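Local coordinates for protein annexin B22 (Schistosoma mansoni, PDB 4MDU) that binds acidic phospholipid membranes in a calcium-dependent manner, aggregates liposomes when calcium is present and may support the structural integrity of the schistosome tegument, at residues Ser7-Gly10 with Ile11-Leu15; Thr136-Trp139 with Asn140-Lys144; Gln248-Leu251 with Thr252-Tyr256; Glu321-Leu324 with Gln325-Asp329; Tyr335-Leu339 with Leu340-Lys344. All coordinates share one frame; numbering follows the deposited sequence.

Contact 1 of 5, residues Ser7-Gly10 with Ile11-Leu15. Unlike the reference sequence in segment 7-10: Glu8 (reference Gly).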
loop_
_atom_site.group_PDB
_atom_site.type_symbol
_atom_site.label_atom_id
_atom_site.label_comp_id
_atom_site.label_asym_id
_atom_site.label_seq_id
_atom_site.Cartn_x
_atom_site.Cartn_y
_atom_site.Cartn_z
ATOM N N SER B 7 -24.820 -5.654 -23.849
ATOM C CA SER B 7 -23.923 -5.415 -22.721
ATOM C C SER B 7 -24.421 -6.135 -21.469
ATOM O O SER B 7 -25.608 -6.081 -21.155
ATOM C CB SER B 7 -23.795 -3.925 -22.418
ATOM O OG SER B 7 -23.192 -3.740 -21.146
ATOM N N GLU B 8 -23.509 -6.789 -20.751
ATOM C CA GLU B 8 -23.861 -7.495 -19.532
ATOM C C GLU B 8 -24.134 -6.517 -18.401
ATOM O O GLU B 8 -24.599 -6.913 -17.327
ATOM C CB GLU B 8 -22.771 -8.491 -19.136
ATOM C CG GLU B 8 -22.520 -9.549 -20.204
ATOM C CD GLU B 8 -23.799 -10.279 -20.634
ATOM O OE1 GLU B 8 -24.786 -10.301 -19.859
ATOM O OE2 GLU B 8 -23.817 -10.826 -21.760
ATOM N N PHE B 9 -23.865 -5.237 -18.654
ATOM C CA PHE B 9 -24.186 -4.195 -17.688
ATOM C C PHE B 9 -25.562 -3.581 -17.938
ATOM O O PHE B 9 -26.152 -2.975 -17.041
ATOM C CB PHE B 9 -23.123 -3.095 -17.692
ATOM C CG PHE B 9 -22.039 -3.294 -16.663
ATOM C CD1 PHE B 9 -21.889 -4.515 -16.023
ATOM C CD2 PHE B 9 -21.179 -2.254 -16.326
ATOM C CE1 PHE B 9 -20.899 -4.706 -15.081
ATOM C CE2 PHE B 9 -20.188 -2.440 -15.371
ATOM C CZ PHE B 9 -20.052 -3.678 -14.748
ATOM N N GLY B 10 -26.070 -3.728 -19.157
ATOM C CA GLY B 10 -27.293 -3.039 -19.534
ATOM C C GLY B 10 -27.058 -1.582 -19.918
ATOM O O GLY B 10 -25.942 -1.078 -19.816
ATOM N N ILE B 11 -28.122 -0.906 -20.342
ATOM C CA ILE B 11 -28.020 0.440 -20.898
ATOM C C ILE B 11 -27.161 1.380 -20.066
ATOM O O ILE B 11 -26.499 2.271 -20.611
ATOM C CB ILE B 11 -29.402 1.093 -21.114
ATOM C CG1 ILE B 11 -30.227 0.295 -22.126
ATOM C CG2 ILE B 11 -29.235 2.518 -21.608
ATOM C CD1 ILE B 11 -30.870 -0.956 -21.560
ATOM N N THR B 12 -27.162 1.183 -18.753
ATOM C CA THR B 12 -26.369 2.037 -17.876
ATOM C C THR B 12 -25.668 1.273 -16.762
ATOM O O THR B 12 -25.937 0.097 -16.523
ATOM C CB THR B 12 -27.229 3.123 -17.211
ATOM O OG1 THR B 12 -28.131 2.518 -16.271
ATOM C CG2 THR B 12 -28.018 3.897 -18.249
ATOM N N ARG B 13 -24.754 1.961 -16.092
ATOM C CA ARG B 13 -24.255 1.504 -14.809
ATOM C C ARG B 13 -25.446 1.593 -13.874
ATOM O O ARG B 13 -26.399 2.324 -14.141
ATOM C CB ARG B 13 -23.140 2.423 -14.314
ATOM C CG ARG B 13 -21.869 2.392 -15.166
ATOM C CD ARG B 13 -21.172 1.056 -15.040
ATOM N NE ARG B 13 -20.997 0.673 -13.636
ATOM C CZ ARG B 13 -19.834 0.693 -12.988
ATOM N NH1 ARG B 13 -18.721 1.094 -13.611
ATOM N NH2 ARG B 13 -19.779 0.318 -11.713
ATOM N N SER B 14 -25.395 0.868 -12.773
ATOM C CA SER B 14 -26.550 0.802 -11.893
ATOM C C SER B 14 -26.866 2.177 -11.300
ATOM O O SER B 14 -25.950 2.903 -10.917
ATOM C CB SER B 14 -26.298 -0.209 -10.779
ATOM O OG SER B 14 -26.852 0.279 -9.569
ATOM N N LEU B 15 -28.153 2.517 -11.196
ATOM C CA LEU B 15 -28.571 3.827 -10.676
ATOM C C LEU B 15 -28.144 4.069 -9.235
ATOM O O LEU B 15 -28.144 5.205 -8.750
ATOM C CB LEU B 15 -30.082 4.016 -10.787
ATOM C CG LEU B 15 -30.504 5.177 -11.678
ATOM C CD1 LEU B 15 -30.162 4.832 -13.124
ATOM C CD2 LEU B 15 -31.993 5.445 -11.521
#
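Phe9 and Arg13, four residues apart in the N-terminal segment, lie alongside each other and point the same way, and the close packing of this contact is concentrated between them. The CD methylene of Arg13 sits 3.6 Å from Phe9 CD2, meeting the ring obliquely. Farther out, Phe9 CE2 lies over one face of the guanidinium, offset toward its rim, with the two planes turned 54° apart. Arg13 reaches this place by folding: CG stands beside its backbone N, and the chain bends again at chi2 and chi3. Its NE forms a salt bridge with Glu142, so the group beside the ring is also held by a charge partner. Phe9 also rests on Leu138, Pro110 and Ala145. The Ser7 end is an ST turn, in which Ser7 OG accepts from Phe9 N at 3.0 Å, and the backbone bond from Gly10 N to Ser7 O spans the same bend. The segment lies against helices 109-122 and 140-156, consistent with other annexins, whose N-terminal segment runs along the concave side. The far side of the bend is looser. Gly10, at phi 81°, carries the chain round to Ile11 and Thr12, both exposed; Thr12 OG1 donates to the carbonyl O of Arg13 at 2.8 Å from above the carbonyl plane.

Contact 2 of 5, residues Thr136-Trp139 with Asn140-Lys144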
loop_
_atom_site.group_PDB
_atom_site.type_symbol
_atom_site.label_atom_id
_atom_site.label_comp_id
_atom_site.label_asym_id
_atom_site.label_seq_id
_atom_site.Cartn_x
_atom_site.Cartn_y
_atom_site.Cartn_z
ATOM N N THR B 136 -14.585 -1.869 -5.015
ATOM C CA THR B 136 -15.270 -0.737 -4.396
ATOM C C THR B 136 -16.379 -0.185 -5.287
ATOM O O THR B 136 -17.454 0.169 -4.800
ATOM C CB THR B 136 -14.278 0.389 -4.059
ATOM O OG1 THR B 136 -13.497 -0.006 -2.926
ATOM C CG2 THR B 136 -15.006 1.654 -3.731
ATOM N N THR B 137 -16.127 -0.138 -6.594
ATOM C CA THR B 137 -17.037 0.539 -7.515
ATOM C C THR B 137 -18.121 -0.347 -8.138
ATOM O O THR B 137 -18.866 0.107 -9.006
ATOM C CB THR B 137 -16.262 1.215 -8.664
ATOM O OG1 THR B 137 -15.697 0.197 -9.502
ATOM C CG2 THR B 137 -15.147 2.084 -8.109
ATOM N N LEU B 138 -18.232 -1.597 -7.705
ATOM C CA LEU B 138 -19.233 -2.482 -8.303
ATOM C C LEU B 138 -20.339 -2.827 -7.325
ATOM O O LEU B 138 -20.075 -3.324 -6.225
ATOM C CB LEU B 138 -18.592 -3.778 -8.815
ATOM C CG LEU B 138 -17.542 -3.614 -9.920
ATOM C CD1 LEU B 138 -16.786 -4.919 -10.136
ATOM C CD2 LEU B 138 -18.193 -3.130 -11.218
ATOM N N TRP B 139 -21.581 -2.591 -7.725
ATOM C CA TRP B 139 -22.681 -3.106 -6.919
ATOM C C TRP B 139 -23.047 -4.534 -7.345
ATOM O O TRP B 139 -22.431 -5.105 -8.253
ATOM C CB TRP B 139 -23.888 -2.163 -6.902
ATOM C CG TRP B 139 -24.488 -2.108 -5.529
ATOM C CD1 TRP B 139 -25.661 -2.692 -5.114
ATOM C CD2 TRP B 139 -23.919 -1.478 -4.366
ATOM N NE1 TRP B 139 -25.859 -2.441 -3.776
ATOM C CE2 TRP B 139 -24.803 -1.707 -3.293
ATOM C CE3 TRP B 139 -22.757 -0.730 -4.134
ATOM C CZ2 TRP B 139 -24.566 -1.211 -2.010
ATOM C CZ3 TRP B 139 -22.523 -0.239 -2.852
ATOM C CH2 TRP B 139 -23.425 -0.485 -1.808
ATOM N N ASN B 140 -24.036 -5.113 -6.676
ATOM C CA ASN B 140 -24.292 -6.546 -6.780
ATOM C C ASN B 140 -24.358 -7.118 -8.196
ATOM O O ASN B 140 -23.650 -8.078 -8.526
ATOM C CB ASN B 140 -25.547 -6.922 -5.972
ATOM C CG ASN B 140 -25.344 -6.751 -4.478
ATOM O OD1 ASN B 140 -24.206 -6.775 -3.990
ATOM N ND2 ASN B 140 -26.443 -6.562 -3.739
ATOM N N ASP B 141 -25.230 -6.552 -9.018
ATOM C CA ASP B 141 -25.430 -7.038 -10.375
ATOM C C ASP B 141 -24.208 -6.819 -11.271
ATOM O O ASP B 141 -23.895 -7.645 -12.128
ATOM C CB ASP B 141 -26.660 -6.375 -10.976
ATOM C CG ASP B 141 -27.944 -6.882 -10.335
ATOM O OD1 ASP B 141 -27.942 -8.049 -9.921
ATOM O OD2 ASP B 141 -28.930 -6.133 -10.234
ATOM N N GLU B 142 -23.522 -5.703 -11.064
ATOM C CA GLU B 142 -22.315 -5.402 -11.823
ATOM C C GLU B 142 -21.248 -6.414 -11.469
ATOM O O GLU B 142 -20.572 -6.945 -12.346
ATOM C CB GLU B 142 -21.862 -3.973 -11.515
ATOM C CG GLU B 142 -22.935 -2.969 -11.941
ATOM C CD GLU B 142 -22.722 -1.562 -11.401
ATOM O OE1 GLU B 142 -22.187 -1.418 -10.282
ATOM O OE2 GLU B 142 -23.109 -0.595 -12.101
ATOM N N MET B 143 -21.141 -6.703 -10.176
ATOM C CA MET B 143 -20.135 -7.623 -9.669
ATOM C C MET B 143 -20.310 -9.003 -10.291
ATOM O O MET B 143 -19.321 -9.643 -10.691
ATOM C CB MET B 143 -20.218 -7.699 -8.136
ATOM C CG MET B 143 -19.194 -8.608 -7.502
ATOM S SD MET B 143 -17.527 -7.913 -7.476
ATOM C CE MET B 143 -16.593 -9.376 -7.862
ATOM N N LYS B 144 -21.570 -9.449 -10.378
ATOM C CA LYS B 144 -21.896 -10.762 -10.950
ATOM C C LYS B 144 -21.576 -10.775 -12.436
ATOM O O LYS B 144 -21.079 -11.771 -12.961
ATOM C CB LYS B 144 -23.380 -11.139 -10.724
ATOM C CG LYS B 144 -23.761 -11.324 -9.255
ATOM C CD LYS B 144 -25.260 -11.570 -9.082
ATOM C CE LYS B 144 -25.665 -11.621 -7.619
ATOM N NZ LYS B 144 -27.096 -12.065 -7.441
#
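Two hydrogen bonds join Trp139 to the first turn of helix 140-156. The backbone N of Trp139 donates to Glu142 OE1 over 2.9 Å at a nearly straight 169°, and OE1 receives it on the lone pair that points away from OE2. Glu142 gets there with CG placed beside its own backbone N (chi1 -62°) and the chain extended beyond it, which carries the carboxylate back past the helix start. In the other sense, Met143 N donates to Trp139 O at 2.8 Å, closing the first helical turn. Glu142 OE1 also accepts from His17, and OE2 takes a salt bridge from Arg13 NE and a hydrogen bond from Ser14 N, so both oxygens of this buried carboxylate have partners and its rotation is probably well fixed.

The apolar part belongs to Leu138, whose two methyls part company: CD2 packs on Glu142 CB at 3.8 Å, while CD1 meets Met143 SD at 4.1 Å, the Leu138 and Met143 side chains crossing at about a right angle.

Among the flat groups, the indole of Trp139 and the amide of Asn140 run side by side with planes 35° apart. Both are tied to the same neighbouring loop, Trp139 NE1 donating to Asp191 O and Asn140 ND2 to Arg190 O.

With Trp139 at the N-cap and Glu142 three residues on, the arrangement is the glutamate half of a capping box, set at a helix start inside the second annexin repeat.

Contact 3 of 5, residues Gln248-Leu251 with Thr252-Tyr256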
loop_
_atom_site.group_PDB
_atom_site.type_symbol
_atom_site.label_atom_id
_atom_site.label_comp_id
_atom_site.label_asym_id
_atom_site.label_seq_id
_atom_site.Cartn_x
_atom_site.Cartn_y
_atom_site.Cartn_z
ATOM N N GLN B 248 -27.322 4.887 2.846
ATOM C CA GLN B 248 -27.354 4.420 4.238
ATOM C C GLN B 248 -26.043 4.690 4.987
ATOM O O GLN B 248 -26.073 5.047 6.171
ATOM C CB GLN B 248 -27.685 2.920 4.288
ATOM C CG GLN B 248 -27.838 2.347 5.696
ATOM C CD GLN B 248 -29.020 2.939 6.447
ATOM O OE1 GLN B 248 -29.999 3.381 5.845
ATOM N NE2 GLN B 248 -28.918 2.975 7.767
ATOM N N LEU B 249 -24.902 4.508 4.307
ATOM C CA LEU B 249 -23.589 4.722 4.922
ATOM C C LEU B 249 -23.423 6.175 5.311
ATOM O O LEU B 249 -22.905 6.504 6.379
ATOM C CB LEU B 249 -22.464 4.356 3.961
ATOM C CG LEU B 249 -21.763 3.051 4.257
ATOM C CD1 LEU B 249 -20.617 2.844 3.289
ATOM C CD2 LEU B 249 -21.279 3.075 5.684
ATOM N N TYR B 250 -23.854 7.049 4.418
ATOM C CA TYR B 250 -23.796 8.461 4.699
ATOM C C TYR B 250 -24.580 8.780 5.969
ATOM O O TYR B 250 -24.037 9.335 6.933
ATOM C CB TYR B 250 -24.340 9.262 3.534
ATOM C CG TYR B 250 -24.265 10.726 3.829
ATOM C CD1 TYR B 250 -23.043 11.387 3.818
ATOM C CD2 TYR B 250 -25.396 11.443 4.159
ATOM C CE1 TYR B 250 -22.953 12.737 4.103
ATOM C CE2 TYR B 250 -25.319 12.796 4.447
ATOM C CZ TYR B 250 -24.095 13.437 4.416
ATOM O OH TYR B 250 -24.014 14.784 4.702
ATOM N N LEU B 251 -25.856 8.420 5.977
ATOM C CA LEU B 251 -26.652 8.581 7.190
ATOM C C LEU B 251 -25.917 8.010 8.398
ATOM O O LEU B 251 -25.865 8.643 9.454
ATOM C CB LEU B 251 -28.011 7.911 7.051
ATOM C CG LEU B 251 -28.892 7.999 8.299
ATOM C CD1 LEU B 251 -29.206 9.464 8.621
ATOM C CD2 LEU B 251 -30.174 7.172 8.115
ATOM N N THR B 252 -25.325 6.828 8.232
ATOM C CA THR B 252 -24.643 6.156 9.335
ATOM C C THR B 252 -23.475 6.994 9.797
ATOM O O THR B 252 -23.179 7.102 10.996
ATOM C CB THR B 252 -24.144 4.740 8.935
ATOM O OG1 THR B 252 -25.256 3.958 8.501
ATOM C CG2 THR B 252 -23.518 4.038 10.115
ATOM N N SER B 253 -22.810 7.607 8.835
ATOM C CA SER B 253 -21.694 8.455 9.164
ATOM C C SER B 253 -22.168 9.646 10.005
ATOM O O SER B 253 -21.573 9.945 11.033
ATOM C CB SER B 253 -20.971 8.916 7.897
ATOM O OG SER B 253 -19.891 9.755 8.236
ATOM N N GLU B 254 -23.238 10.312 9.577
ATOM C CA GLU B 254 -23.750 11.474 10.317
ATOM C C GLU B 254 -24.134 11.099 11.741
ATOM O O GLU B 254 -23.726 11.754 12.711
ATOM C CB GLU B 254 -24.959 12.096 9.618
ATOM C CG GLU B 254 -24.692 12.593 8.200
ATOM C CD GLU B 254 -23.893 13.886 8.164
ATOM O OE1 GLU B 254 -24.510 14.976 8.206
ATOM O OE2 GLU B 254 -22.648 13.812 8.086
ATOM N N ILE B 255 -24.922 10.036 11.859
ATOM C CA ILE B 255 -25.431 9.601 13.152
ATOM C C ILE B 255 -24.291 9.176 14.059
ATOM O O ILE B 255 -24.296 9.440 15.270
ATOM C CB ILE B 255 -26.443 8.453 12.982
ATOM C CG1 ILE B 255 -27.774 9.029 12.519
ATOM C CG2 ILE B 255 -26.639 7.698 14.278
ATOM C CD1 ILE B 255 -28.779 7.980 12.118
ATOM N N TYR B 256 -23.297 8.528 13.471
ATOM C CA TYR B 256 -22.156 8.100 14.255
ATOM C C TYR B 256 -21.483 9.311 14.905
ATOM O O TYR B 256 -21.101 9.267 16.071
ATOM C CB TYR B 256 -21.160 7.301 13.412
ATOM C CG TYR B 256 -20.035 6.733 14.238
ATOM C CD1 TYR B 256 -20.147 5.486 14.837
ATOM C CD2 TYR B 256 -18.863 7.457 14.441
ATOM C CE1 TYR B 256 -19.108 4.963 15.604
ATOM C CE2 TYR B 256 -17.822 6.945 15.203
ATOM C CZ TYR B 256 -17.948 5.703 15.783
ATOM O OH TYR B 256 -16.914 5.202 16.539
HETATM O O HOH W 1 -26.728 1.831 8.593
#
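Within helix 246-260 of the third annexin repeat, Thr252 turns its hydroxyl back onto the preceding turn and grips the carbonyl of Gln248. Thr252 OG1 donates to Gln248 O at 2.7 Å from above the carbonyl plane, and Thr252 N reaches the same oxygen at 2.8 Å from the opposite face. Having OG1 beside the backbone N (chi1 -58°) makes this double hold possible. A water bridges farther out, giving a proton to Thr252 OG1 and taking one from Gln248 NE2, each at 2.6 Å; the amide's OE1 accepts from Asn211 N. This is the familiar i to i+4 spacing of an alpha helix, continued by the bonds of Ser253, Glu254 and Ile255 to Leu249, Tyr250 and Leu251. On another side of the helix, Glu254 folds over the ring of Tyr250 in a CH-pi contact, its CG 4.1 Å from the ring centroid and offset toward the rim. A bend at chi2 (-75°) brings the carboxylate along the phenol with its plane only 13° from that of the ring. Tyr250 also meets His22 edge-to-face. Leu251 and Ile255 make the apolar pair, with Ile255 CD1 3.8 Å from Leu251 CG, and Ile255 continues onto Ala215 of helix 212-224.

Contact 4 of 5, residues Glu321-Leu324 with Gln325-Asp329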
loop_
_atom_site.group_PDB
_atom_site.type_symbol
_atom_site.label_atom_id
_atom_site.label_comp_id
_atom_site.label_asym_id
_atom_site.label_seq_id
_atom_site.Cartn_x
_atom_site.Cartn_y
_atom_site.Cartn_z
ATOM N N GLU B 321 -19.186 7.990 -17.597
ATOM C CA GLU B 321 -20.626 7.910 -17.741
ATOM C C GLU B 321 -21.325 7.917 -16.387
ATOM O O GLU B 321 -22.529 7.723 -16.320
ATOM C CB GLU B 321 -21.066 6.718 -18.619
ATOM C CG GLU B 321 -20.554 5.351 -18.205
ATOM C CD GLU B 321 -20.966 4.254 -19.194
ATOM O OE1 GLU B 321 -20.277 4.089 -20.229
ATOM O OE2 GLU B 321 -21.987 3.569 -18.945
ATOM N N ILE B 322 -20.583 8.190 -15.317
ATOM C CA ILE B 322 -21.212 8.266 -13.995
ATOM C C ILE B 322 -21.053 9.622 -13.325
ATOM O O ILE B 322 -22.025 10.360 -13.152
ATOM C CB ILE B 322 -20.706 7.162 -13.044
ATOM C CG1 ILE B 322 -20.885 5.786 -13.704
ATOM C CG2 ILE B 322 -21.476 7.213 -11.708
ATOM C CD1 ILE B 322 -20.159 4.673 -12.984
ATOM N N ASP B 323 -19.826 9.970 -12.955
ATOM C CA ASP B 323 -19.651 11.132 -12.106
ATOM C C ASP B 323 -18.350 11.889 -12.394
ATOM O O ASP B 323 -17.878 12.653 -11.561
ATOM C CB ASP B 323 -19.675 10.681 -10.642
ATOM C CG ASP B 323 -18.809 9.470 -10.408
ATOM O OD1 ASP B 323 -18.036 9.102 -11.336
ATOM O OD2 ASP B 323 -18.905 8.868 -9.316
ATOM N N LEU B 324 -17.765 11.654 -13.560
ATOM C CA LEU B 324 -16.452 12.214 -13.851
ATOM C C LEU B 324 -16.393 13.766 -13.743
ATOM O O LEU B 324 -15.452 14.301 -13.197
ATOM C CB LEU B 324 -15.913 11.702 -15.195
ATOM C CG LEU B 324 -14.544 12.290 -15.577
ATOM C CD1 LEU B 324 -13.500 12.006 -14.487
ATOM C CD2 LEU B 324 -14.081 11.734 -16.922
ATOM N N GLN B 325 -17.403 14.473 -14.229
ATOM C CA GLN B 325 -17.409 15.927 -14.087
ATOM C C GLN B 325 -17.258 16.376 -12.631
ATOM O O GLN B 325 -16.512 17.310 -12.340
ATOM C CB GLN B 325 -18.655 16.554 -14.696
ATOM C CG GLN B 325 -18.596 18.078 -14.723
ATOM C CD GLN B 325 -17.516 18.601 -15.654
ATOM O OE1 GLN B 325 -16.696 19.441 -15.268
ATOM N NE2 GLN B 325 -17.504 18.102 -16.886
ATOM N N ASP B 326 -17.953 15.709 -11.718
ATOM C CA ASP B 326 -17.860 16.072 -10.316
ATOM C C ASP B 326 -16.481 15.752 -9.784
ATOM O O ASP B 326 -15.956 16.451 -8.915
ATOM C CB ASP B 326 -18.946 15.365 -9.494
ATOM C CG ASP B 326 -20.329 15.905 -9.795
ATOM O OD1 ASP B 326 -21.266 15.106 -9.996
ATOM O OD2 ASP B 326 -20.475 17.141 -9.859
ATOM N N ILE B 327 -15.896 14.686 -10.313
ATOM C CA ILE B 327 -14.547 14.303 -9.941
ATOM C C ILE B 327 -13.540 15.328 -10.473
ATOM O O ILE B 327 -12.531 15.620 -9.831
ATOM C CB ILE B 327 -14.216 12.904 -10.506
ATOM C CG1 ILE B 327 -15.059 11.831 -9.800
ATOM C CG2 ILE B 327 -12.722 12.607 -10.410
ATOM C CD1 ILE B 327 -15.156 10.525 -10.576
ATOM N N MET B 328 -13.815 15.867 -11.654
ATOM C CA MET B 328 -12.948 16.893 -12.230
ATOM C C MET B 328 -12.945 18.162 -11.366
ATOM O O MET B 328 -11.885 18.716 -11.079
ATOM C CB MET B 328 -13.356 17.201 -13.671
ATOM C CG MET B 328 -12.884 16.138 -14.665
ATOM S SD MET B 328 -13.746 16.213 -16.248
ATOM C CE MET B 328 -13.505 17.918 -16.712
ATOM N N ASP B 329 -14.121 18.598 -10.926
ATOM C CA ASP B 329 -14.188 19.776 -10.056
ATOM C C ASP B 329 -13.389 19.557 -8.783
ATOM O O ASP B 329 -12.577 20.402 -8.397
ATOM C CB ASP B 329 -15.626 20.123 -9.715
ATOM C CG ASP B 329 -16.425 20.529 -10.934
ATOM O OD1 ASP B 329 -15.827 20.717 -12.009
ATOM O OD2 ASP B 329 -17.657 20.660 -10.817
#
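Asp323 O is the main acceptor where helix 324-335 begins. It takes Ile327 N at 3.1 Å in the carbonyl plane, and Asp326 N at a similar length but at an N-H...O angle of 120°, a weak bond. Met328 N is satisfied by Leu324 O at 2.7 Å. Although Asp323 occupies the N-cap, its carboxylate makes no capping bond: OD2 instead forms salt bridges with Arg290 and Arg319, two positive charges that would probably stabilise its ionised form. With CG between the backbone N and the carbonyl carbon (chi1 46°), Asp323 OD1 comes to 3.3 Å from Ile327 CD1. The helix start lies in the fourth annexin repeat, where Ile327 also packs on Ile294 and Leu298 of helix 290-301. Asp326, on the other hand, sends OD2 to Arg27, which also pairs with Asp329. On the apolar side Leu324 holds two partners, Ile327 CB at 4.1 Å from its CD1 and Met328 SD at 4.1 Å from its CG.

Contact 5 of 5, residues Tyr335-Leu339 with Leu340-Lys344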
loop_
_atom_site.group_PDB
_atom_site.type_symbol
_atom_site.label_atom_id
_atom_site.label_comp_id
_atom_site.label_asym_id
_atom_site.label_seq_id
_atom_site.Cartn_x
_atom_site.Cartn_y
_atom_site.Cartn_z
ATOM N N TYR B 335 -5.919 19.794 -6.015
ATOM C CA TYR B 335 -4.548 19.868 -6.489
ATOM C C TYR B 335 -4.123 21.199 -7.133
ATOM O O TYR B 335 -2.952 21.376 -7.453
ATOM C CB TYR B 335 -4.266 18.695 -7.419
ATOM C CG TYR B 335 -4.407 17.362 -6.718
ATOM C CD1 TYR B 335 -3.446 16.929 -5.813
ATOM C CD2 TYR B 335 -5.501 16.541 -6.956
ATOM C CE1 TYR B 335 -3.567 15.715 -5.166
ATOM C CE2 TYR B 335 -5.633 15.324 -6.299
ATOM C CZ TYR B 335 -4.657 14.917 -5.413
ATOM O OH TYR B 335 -4.757 13.701 -4.773
ATOM N N GLY B 336 -5.066 22.117 -7.321
ATOM C CA GLY B 336 -4.745 23.437 -7.841
ATOM C C GLY B 336 -4.465 23.453 -9.330
ATOM O O GLY B 336 -3.944 24.423 -9.862
ATOM N N LYS B 337 -4.838 22.375 -10.001
ATOM C CA LYS B 337 -4.599 22.198 -11.428
ATOM C C LYS B 337 -5.706 21.302 -11.995
ATOM O O LYS B 337 -6.147 20.371 -11.328
ATOM C CB LYS B 337 -3.231 21.551 -11.622
ATOM C CG LYS B 337 -2.983 20.939 -12.980
ATOM C CD LYS B 337 -1.543 20.472 -13.055
ATOM C CE LYS B 337 -1.155 20.002 -14.444
ATOM N NZ LYS B 337 0.311 19.696 -14.515
ATOM N N SER B 338 -6.178 21.602 -13.202
ATOM C CA SER B 338 -7.224 20.810 -13.829
ATOM C C SER B 338 -6.782 19.362 -14.038
ATOM O O SER B 338 -5.600 19.089 -14.276
ATOM C CB SER B 338 -7.618 21.408 -15.178
ATOM O OG SER B 338 -6.631 21.121 -16.163
ATOM N N LEU B 339 -7.741 18.441 -13.958
ATOM C CA LEU B 339 -7.486 17.039 -14.267
ATOM C C LEU B 339 -7.076 16.921 -15.735
ATOM O O LEU B 339 -6.166 16.158 -16.089
ATOM C CB LEU B 339 -8.740 16.196 -14.017
ATOM C CG LEU B 339 -8.610 14.709 -14.382
ATOM C CD1 LEU B 339 -7.499 14.030 -13.560
ATOM C CD2 LEU B 339 -9.945 13.981 -14.158
ATOM N N LEU B 340 -7.782 17.660 -16.586
ATOM C CA LEU B 340 -7.401 17.806 -17.983
ATOM C C LEU B 340 -5.898 18.077 -18.113
ATOM O O LEU B 340 -5.185 17.331 -18.788
ATOM C CB LEU B 340 -8.185 18.943 -18.637
ATOM C CG LEU B 340 -7.856 19.123 -20.122
ATOM C CD1 LEU B 340 -8.303 17.917 -20.920
ATOM C CD2 LEU B 340 -8.499 20.391 -20.672
ATOM N N ASN B 341 -5.406 19.134 -17.468
ATOM C CA ASN B 341 -3.993 19.477 -17.628
ATOM C C ASN B 341 -3.063 18.446 -16.998
ATOM O O ASN B 341 -1.962 18.234 -17.491
ATOM C CB ASN B 341 -3.664 20.885 -17.098
ATOM C CG ASN B 341 -4.175 21.993 -18.008
ATOM O OD1 ASN B 341 -4.221 21.852 -19.236
ATOM N ND2 ASN B 341 -4.568 23.104 -17.404
ATOM N N ALA B 342 -3.486 17.810 -15.903
ATOM C CA ALA B 342 -2.626 16.792 -15.284
ATOM C C ALA B 342 -2.503 15.612 -16.240
ATOM O O ALA B 342 -1.436 15.021 -16.397
ATOM C CB ALA B 342 -3.179 16.343 -13.956
ATOM N N VAL B 343 -3.606 15.302 -16.907
ATOM C CA VAL B 343 -3.655 14.148 -17.793
ATOM C C VAL B 343 -2.796 14.405 -19.024
ATOM O O VAL B 343 -2.050 13.529 -19.478
ATOM C CB VAL B 343 -5.118 13.789 -18.183
ATOM C CG1 VAL B 343 -5.140 12.781 -19.344
ATOM C CG2 VAL B 343 -5.857 13.234 -16.960
ATOM N N LYS B 344 -2.898 15.618 -19.550
ATOM C CA LYS B 344 -2.078 16.040 -20.690
ATOM C C LYS B 344 -0.603 15.997 -20.340
ATOM O O LYS B 344 0.232 15.628 -21.169
ATOM C CB LYS B 344 -2.460 17.443 -21.151
ATOM C CG LYS B 344 -3.803 17.510 -21.868
ATOM C CD LYS B 344 -4.137 18.947 -22.230
ATOM C CE LYS B 344 -5.430 19.057 -23.017
ATOM N NZ LYS B 344 -5.639 20.496 -23.436
HETATM O O HOH W 2 -4.853 23.659 -14.705
#
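After helix 324-335 the backbone takes a positive phi at Gly336 (76°) and runs extended through Lys337 into Ser338, whose carbonyl O receives Ala342 N at 3.0 Å in the first turn of helix 339-346. Ser338 is a classic N-cap in the fourth annexin repeat: its OG, held between the backbone N and the carbonyl carbon (chi1 76°), accepts from Asn341 N at 2.7 Å and 157°. A water completes the helix start, accepting from both Ser338 N and Asn341 ND2. Leu339 and Val343 form the buried side, with Leu339 CD1 3.9 Å from Val343 CG2 while the side chains run at a slant to each other. Val343 and Ala342 continue onto Met302, a residue of a calcium site, which places this turn next to that site. On the outer side Lys337 stretches out fully extended along the helix start and ends in a salt bridge from NZ to Asp345, passing its CE 3.5 Å from both Asn341 C and Ala342 N.

Overall arrangement
Every contact is local, and each joins two consecutive segments, so none closes a long loop and none nests in or crosses another; they follow in series along the chain. Contact 1, in the N-terminal segment, is the hub: it touches contact 2 through the pairing of Arg13 and Ser14 with Glu142, and contact 4 where Arg13 meets Ile322. The segment thus bridges the second and fourth repeats. Contact 3 stands apart in the third repeat, about 7 Å from contact 2 at the nearest atoms. Contacts 4 and 5 begin consecutive helices, 324-335 and 339-346, and Leu339 packs on Leu324 and Met328 between them. Contacts 1 and 5 lie on opposite sides of the chain's centre.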